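Local coordinates for transcriptional regulator, ROK family (Vibrio cholerae O1 biovar eltor, PDB 1Z05), which probably binds DNA as a zinc-containing transcriptional regulator of carbohydrate metabolism, a homologue of the Escherichia coli repressor Mlc, at residues 219-222 with 223-227; 398-401 with 402-406. All coordinates share one frame; numbering follows the deposited sequence.

In the fold
Running from the N terminus, the chain finishes strand 212-216 at the border of its first five-stranded sheet and turns straight into helix 217-228, on which interaction 1 lies, without a loop to close. After the zinc-bearing region the chain completes the second sheet with strand 395-398, and interaction 2 folds the short connection to helix 407-418. The two contacts neither nest nor cross; the centres of interaction 1 and interaction 2 are about 10 Å apart. They meet through Glu225, whose carboxylate accepts probable hydrogen bonds from the backbone N of Arg400 and Phe401. Helix 217-228 is thereby tied to the 398-406 connection, which leads from the edge of the second sheet to helix 407-418 in this ASKHA-type fold.

Interaction 1 (219-222 with 223-227); sequences RAWA and LAEKL
The torsions of Trp221 and Glu225 bring their ends together, one turn apart on helix 217-228. The indole leaves with CG anti to the backbone N (chi1 -180°), while Glu225 starts anti to its own carbonyl carbon and bends again at chi2 (-64°), which carries its carboxylate back alongside the ring. The two side chains run side by side in the same direction. Trp221 NE1 donates a hydrogen bond to Glu225 OE2 at 3.0 Å, bent to an N-H...O angle of 141°; the oxygen lies at the ring edge, slightly tilted from its plane, and is approached on its anti side. Glu225 CG rests 3.4 Å from Trp221 O and 3.8 Å from Trp221 CD1.

Beneath them the backbone repeats the i to i+4 pattern of an alpha helix. Leu223 N reaches Arg219 O, Ala224 N reaches Ala220 O, Lys226 N reaches Ala222 O, and Glu225 N binds Trp221 O at 2.9 Å, so this last pair is joined through both backbone and side chain. The small Ala220 and Ala224, with Leu223, face helix 407-418, whereas Trp221 and Ala222 pack on strand 237-242.

The buried carboxylate has further donors: OE1 accepts from the backbone N of Arg400 and of His230, and OE2 from that of Phe401. With four N-H groups gathered round it and none belonging to a charged side chain, Glu225 is probably held as an anion by neutral dipoles, and its rotation is fixed by bonds on both oxygens.

Interaction 2 (398-401 with 402-406); sequences ESRF and YKQAT
Phe401 and Gln404 cross at about a right angle, the amide set nearly perpendicular to the ring (85°) with Gln404 CD at the ring's edge, 3.7 Å from Phe401 CD1. The amide oxygen turns back to the main chain. Gln404 OE1 approaches Phe401 CA at 3.3 Å and accepts a hydrogen bond from Tyr402 N at 2.9 Å, with an N-H...O angle of 160°. The bend of Gln404 at chi2 (87°) folds its amide back over the turn to make this bond, and Gln404 itself is the centre of an inverse gamma turn. Arg400 lies against Phe401, with its CG over one face of the ring; its guanidinium is steeply inclined to the Gln404 amide, and Arg400 NH1 comes within 3.2 Å of Gln404 NE2; both are N-H donors, so this is proximity and not a hydrogen bond. Ser399 OG adds a bond to Phe401 O at 2.7 Å, so the peptide joining Phe401 to Tyr402 is gripped at both its oxygen and its nitrogen. The whole bend follows strand 395-398, an outermost strand, within this chain, of its sheet; Phe401 packs on Trp221 and Phe228 of helix 217-228, and Thr406 touches strand 119-126 just before helix 407-418 begins.

Interaction 1 (219-222 with 223-227)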
ATOM      1  N   ARG A 219      -3.985  11.652   5.671  1.00 36.17           N
ATOM      2  CA  ARG A 219      -3.251  11.115   4.547  1.00 37.80           C
ATOM      3  C   ARG A 219      -2.506  12.206   3.802  1.00 37.19           C
ATOM      4  O   ARG A 219      -1.354  12.013   3.426  1.00 37.11           O
ATOM      5  CB  ARG A 219      -4.180  10.336   3.612  1.00 36.91           C
ATOM      6  CG  ARG A 219      -4.259   8.856   3.974  1.00 46.13           C
ATOM      7  CD  ARG A 219      -5.415   8.559   4.903  1.00 49.38           C
ATOM      8  NE  ARG A 219      -4.967   7.939   6.146  1.00 47.24           N
ATOM      9  CZ  ARG A 219      -5.697   7.877   7.260  1.00 46.36           C
ATOM     10  NH1 ARG A 219      -6.907   8.401   7.302  1.00 43.84           N
ATOM     11  NH2 ARG A 219      -5.208   7.301   8.349  1.00 50.55           N
ATOM     12  N   ALA A 220      -3.160  13.347   3.601  1.00 36.12           N
ATOM     13  CA  ALA A 220      -2.531  14.488   2.932  1.00 34.75           C
ATOM     14  C   ALA A 220      -1.431  15.114   3.796  1.00 34.27           C
ATOM     15  O   ALA A 220      -0.436  15.626   3.276  1.00 33.25           O
ATOM     16  CB  ALA A 220      -3.577  15.533   2.550  1.00 33.33           C
ATOM     17  N   TRP A 221      -1.615  15.075   5.112  1.00 32.52           N
ATOM     18  CA  TRP A 221      -0.595  15.529   6.036  1.00 33.55           C
ATOM     19  C   TRP A 221       0.662  14.638   5.963  1.00 33.31           C
ATOM     20  O   TRP A 221       1.781  15.143   5.949  1.00 32.91           O
ATOM     21  CB  TRP A 221      -1.192  15.595   7.446  1.00 34.17           C
ATOM     22  CG  TRP A 221      -0.305  16.052   8.549  1.00 34.71           C
ATOM     23  CD1 TRP A 221       0.918  16.674   8.454  1.00 35.88           C
ATOM     24  CD2 TRP A 221      -0.596  15.952   9.945  1.00 36.80           C
ATOM     25  NE1 TRP A 221       1.416  16.928   9.711  1.00 34.79           N
ATOM     26  CE2 TRP A 221       0.505  16.503  10.644  1.00 36.19           C
ATOM     27  CE3 TRP A 221      -1.675  15.435  10.677  1.00 37.42           C
ATOM     28  CZ2 TRP A 221       0.553  16.555  12.048  1.00 34.76           C
ATOM     29  CZ3 TRP A 221      -1.626  15.488  12.075  1.00 37.56           C
ATOM     30  CH2 TRP A 221      -0.521  16.049  12.741  1.00 36.67           C
ATOM     31  N   ALA A 222       0.486  13.322   5.890  1.00 34.03           N
ATOM     32  CA  ALA A 222       1.643  12.429   5.722  1.00 34.51           C
ATOM     33  C   ALA A 222       2.425  12.780   4.447  1.00 35.20           C
ATOM     34  O   ALA A 222       3.652  12.763   4.450  1.00 34.02           O
ATOM     35  CB  ALA A 222       1.210  10.974   5.707  1.00 34.27           C
ATOM     36  N   LEU A 223       1.705  13.101   3.371  1.00 36.36           N
ATOM     37  CA  LEU A 223       2.330  13.580   2.124  1.00 35.59           C
ATOM     38  C   LEU A 223       3.076  14.902   2.275  1.00 35.52           C
ATOM     39  O   LEU A 223       4.164  15.054   1.717  1.00 34.80           O
ATOM     40  CB  LEU A 223       1.293  13.677   0.995  1.00 36.62           C
ATOM     41  CG  LEU A 223       1.792  14.005  -0.425  1.00 36.61           C
ATOM     42  CD1 LEU A 223       2.742  12.931  -0.956  1.00 38.66           C
ATOM     43  CD2 LEU A 223       0.636  14.213  -1.393  1.00 36.39           C
ATOM     44  N   ALA A 224       2.498  15.860   3.009  1.00 33.67           N
ATOM     45  CA  ALA A 224       3.187  17.109   3.318  1.00 32.79           C
ATOM     46  C   ALA A 224       4.470  16.888   4.110  1.00 33.63           C
ATOM     47  O   ALA A 224       5.452  17.590   3.912  1.00 31.44           O
ATOM     48  CB  ALA A 224       2.270  18.085   4.068  1.00 34.34           C
ATOM     49  N   GLU A 225       4.461  15.921   5.017  1.00 33.25           N
ATOM     50  CA  GLU A 225       5.675  15.603   5.757  1.00 33.65           C
ATOM     51  C   GLU A 225       6.754  15.027   4.824  1.00 33.50           C
ATOM     52  O   GLU A 225       7.928  15.342   4.961  1.00 34.00           O
ATOM     53  CB  GLU A 225       5.372  14.681   6.944  1.00 33.87           C
ATOM     54  CG  GLU A 225       4.494  15.312   8.056  1.00 32.20           C
ATOM     55  CD  GLU A 225       5.129  16.516   8.780  1.00 38.03           C
ATOM     56  OE1 GLU A 225       6.379  16.602   8.912  1.00 35.33           O
ATOM     57  OE2 GLU A 225       4.353  17.383   9.237  1.00 33.54           O
ATOM     58  N   LYS A 226       6.344  14.194   3.877  1.00 33.52           N
ATOM     59  CA  LYS A 226       7.249  13.641   2.861  1.00 34.91           C
ATOM     60  C   LYS A 226       7.778  14.684   1.846  1.00 35.49           C
ATOM     61  O   LYS A 226       8.947  14.636   1.444  1.00 34.40           O
ATOM     62  CB  LYS A 226       6.545  12.477   2.138  1.00 35.81           C
ATOM     63  CG  LYS A 226       7.269  11.896   0.907  1.00 36.83           C
ATOM     64  CD  LYS A 226       8.658  11.354   1.245  1.00 47.43           C
ATOM     65  CE  LYS A 226       9.436  10.970  -0.015  1.00 48.20           C
ATOM     66  NZ  LYS A 226      10.887  10.874   0.285  1.00 52.06           N
ATOM     67  N   LEU A 227       6.927  15.622   1.439  1.00 35.29           N
ATOM     68  CA  LEU A 227       7.327  16.644   0.460  1.00 36.63           C
ATOM     69  C   LEU A 227       7.951  17.914   1.047  1.00 37.67           C
ATOM     70  O   LEU A 227       8.811  18.537   0.407  1.00 39.06           O
ATOM     71  CB  LEU A 227       6.143  17.014  -0.447  1.00 36.09           C
ATOM     72  CG  LEU A 227       5.518  15.867  -1.244  1.00 38.21           C
ATOM     73  CD1 LEU A 227       4.335  16.358  -2.096  1.00 41.46           C
ATOM     74  CD2 LEU A 227       6.564  15.154  -2.124  1.00 37.96           C
TER

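Interaction 2 (398-401 with 402-406)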
ATOM      1  N   GLU A 398       9.055  14.362  16.002  1.00 38.34           N
ATOM      2  CA  GLU A 398       7.924  15.271  15.867  1.00 39.46           C
ATOM      3  C   GLU A 398       7.715  15.699  14.405  1.00 37.90           C
ATOM      4  O   GLU A 398       8.676  15.973  13.678  1.00 36.44           O
ATOM      5  CB  GLU A 398       8.130  16.506  16.759  1.00 38.67           C
ATOM      6  CG  GLU A 398       6.910  17.407  16.844  1.00 40.06           C
ATOM      7  CD  GLU A 398       7.119  18.653  17.712  1.00 42.68           C
ATOM      8  OE1 GLU A 398       8.107  18.703  18.477  1.00 43.08           O
ATOM      9  OE2 GLU A 398       6.276  19.582  17.626  1.00 45.43           O
ATOM     10  N   SER A 399       6.449  15.763  13.991  1.00 38.14           N
ATOM     11  CA  SER A 399       6.084  16.250  12.667  1.00 37.48           C
ATOM     12  C   SER A 399       6.434  17.729  12.549  1.00 37.13           C
ATOM     13  O   SER A 399       6.372  18.458  13.534  1.00 35.69           O
ATOM     14  CB  SER A 399       4.582  16.056  12.428  1.00 37.72           C
ATOM     15  OG  SER A 399       3.825  16.961  13.226  1.00 39.87           O
ATOM     16  N   ARG A 400       6.795  18.164  11.345  1.00 37.27           N
ATOM     17  CA  ARG A 400       7.034  19.582  11.065  1.00 38.23           C
ATOM     18  C   ARG A 400       5.743  20.415  11.172  1.00 38.75           C
ATOM     19  O   ARG A 400       5.755  21.530  11.718  1.00 37.32           O
ATOM     20  CB  ARG A 400       7.677  19.737   9.671  1.00 39.05           C
ATOM     21  CG  ARG A 400       7.763  21.161   9.114  1.00 41.22           C
ATOM     22  CD  ARG A 400       8.649  22.057   9.933  1.00 49.41           C
ATOM     23  NE  ARG A 400       8.725  23.420   9.397  1.00 56.33           N
ATOM     24  CZ  ARG A 400       7.908  24.420   9.734  1.00 58.38           C
ATOM     25  NH1 ARG A 400       6.921  24.229  10.605  1.00 58.74           N
ATOM     26  NH2 ARG A 400       8.073  25.618   9.190  1.00 60.47           N
ATOM     27  N   PHE A 401       4.637  19.867  10.668  1.00 37.56           N
ATOM     28  CA  PHE A 401       3.382  20.610  10.624  1.00 39.59           C
ATOM     29  C   PHE A 401       2.385  20.148  11.670  1.00 41.91           C
ATOM     30  O   PHE A 401       2.386  18.985  12.069  1.00 42.34           O
ATOM     31  CB  PHE A 401       2.754  20.536   9.220  1.00 37.80           C
ATOM     32  CG  PHE A 401       3.691  20.965   8.116  1.00 38.69           C
ATOM     33  CD1 PHE A 401       4.113  22.294   8.017  1.00 36.46           C
ATOM     34  CD2 PHE A 401       4.176  20.034   7.192  1.00 38.64           C
ATOM     35  CE1 PHE A 401       4.989  22.695   7.005  1.00 35.92           C
ATOM     36  CE2 PHE A 401       5.050  20.431   6.174  1.00 37.58           C
ATOM     37  CZ  PHE A 401       5.453  21.760   6.087  1.00 36.05           C
ATOM     38  N   TYR A 402       1.556  21.077  12.133  1.00 45.38           N
ATOM     39  CA  TYR A 402       0.352  20.735  12.886  1.00 49.67           C
ATOM     40  C   TYR A 402      -0.700  21.823  12.787  1.00 50.57           C
ATOM     41  O   TYR A 402      -1.850  21.537  12.451  1.00 53.39           O
ATOM     42  CB  TYR A 402       0.617  20.398  14.369  1.00 51.48           C
ATOM     43  CG  TYR A 402      -0.678  20.041  15.086  1.00 53.69           C
ATOM     44  CD1 TYR A 402      -1.352  18.855  14.786  1.00 51.94           C
ATOM     45  CD2 TYR A 402      -1.254  20.912  16.014  1.00 53.71           C
ATOM     46  CE1 TYR A 402      -2.558  18.533  15.402  1.00 54.53           C
ATOM     47  CE2 TYR A 402      -2.463  20.596  16.645  1.00 53.37           C
ATOM     48  CZ  TYR A 402      -3.104  19.402  16.337  1.00 54.76           C
ATOM     49  OH  TYR A 402      -4.294  19.066  16.949  1.00 55.32           O
ATOM     50  N   LYS A 403      -0.310  23.059  13.082  1.00 50.75           N
ATOM     51  CA  LYS A 403      -1.235  24.192  12.998  1.00 51.78           C
ATOM     52  C   LYS A 403      -1.263  24.821  11.605  1.00 51.20           C
ATOM     53  O   LYS A 403      -2.053  25.730  11.343  1.00 51.79           O
ATOM     54  CB  LYS A 403      -0.938  25.237  14.079  1.00 52.43           C
ATOM     55  CG  LYS A 403      -1.490  24.869  15.451  1.00 55.06           C
ATOM     56  CD  LYS A 403      -0.808  25.662  16.566  1.00 61.13           C
ATOM     57  CE  LYS A 403      -1.379  25.316  17.942  1.00 62.22           C
ATOM     58  NZ  LYS A 403      -1.274  23.861  18.272  1.00 64.72           N
ATOM     59  N   GLN A 404      -0.402  24.329  10.715  1.00 50.75           N
ATOM     60  CA  GLN A 404      -0.430  24.730   9.311  1.00 49.71           C
ATOM     61  C   GLN A 404      -1.451  23.839   8.618  1.00 49.09           C
ATOM     62  O   GLN A 404      -1.116  22.810   8.017  1.00 48.72           O
ATOM     63  CB  GLN A 404       0.954  24.628   8.655  1.00 50.00           C
ATOM     64  CG  GLN A 404       2.052  25.448   9.338  1.00 49.08           C
ATOM     65  CD  GLN A 404       2.720  24.692  10.473  1.00 48.11           C
ATOM     66  OE1 GLN A 404       2.184  23.708  10.976  1.00 46.40           O
ATOM     67  NE2 GLN A 404       3.897  25.154  10.886  1.00 49.11           N
ATOM     68  N   ALA A 405      -2.708  24.250   8.731  1.00 47.07           N
ATOM     69  CA  ALA A 405      -3.832  23.423   8.336  1.00 46.14           C
ATOM     70  C   ALA A 405      -3.942  23.215   6.824  1.00 43.78           C
ATOM     71  O   ALA A 405      -4.574  22.255   6.381  1.00 44.12           O
ATOM     72  CB  ALA A 405      -5.122  24.012   8.889  1.00 45.86           C
ATOM     73  N   THR A 406      -3.336  24.102   6.036  1.00 41.54           N
ATOM     74  CA  THR A 406      -3.466  24.011   4.578  1.00 39.55           C
ATOM     75  C   THR A 406      -2.226  23.462   3.844  1.00 39.16           C
ATOM     76  O   THR A 406      -2.260  23.297   2.625  1.00 35.54           O
ATOM     77  CB  THR A 406      -3.946  25.335   3.927  1.00 39.34           C
ATOM     78  OG1 THR A 406      -2.976  26.371   4.136  1.00 37.31           O
ATOM     79  CG2 THR A 406      -5.303  25.771   4.496  1.00 37.84           C
TER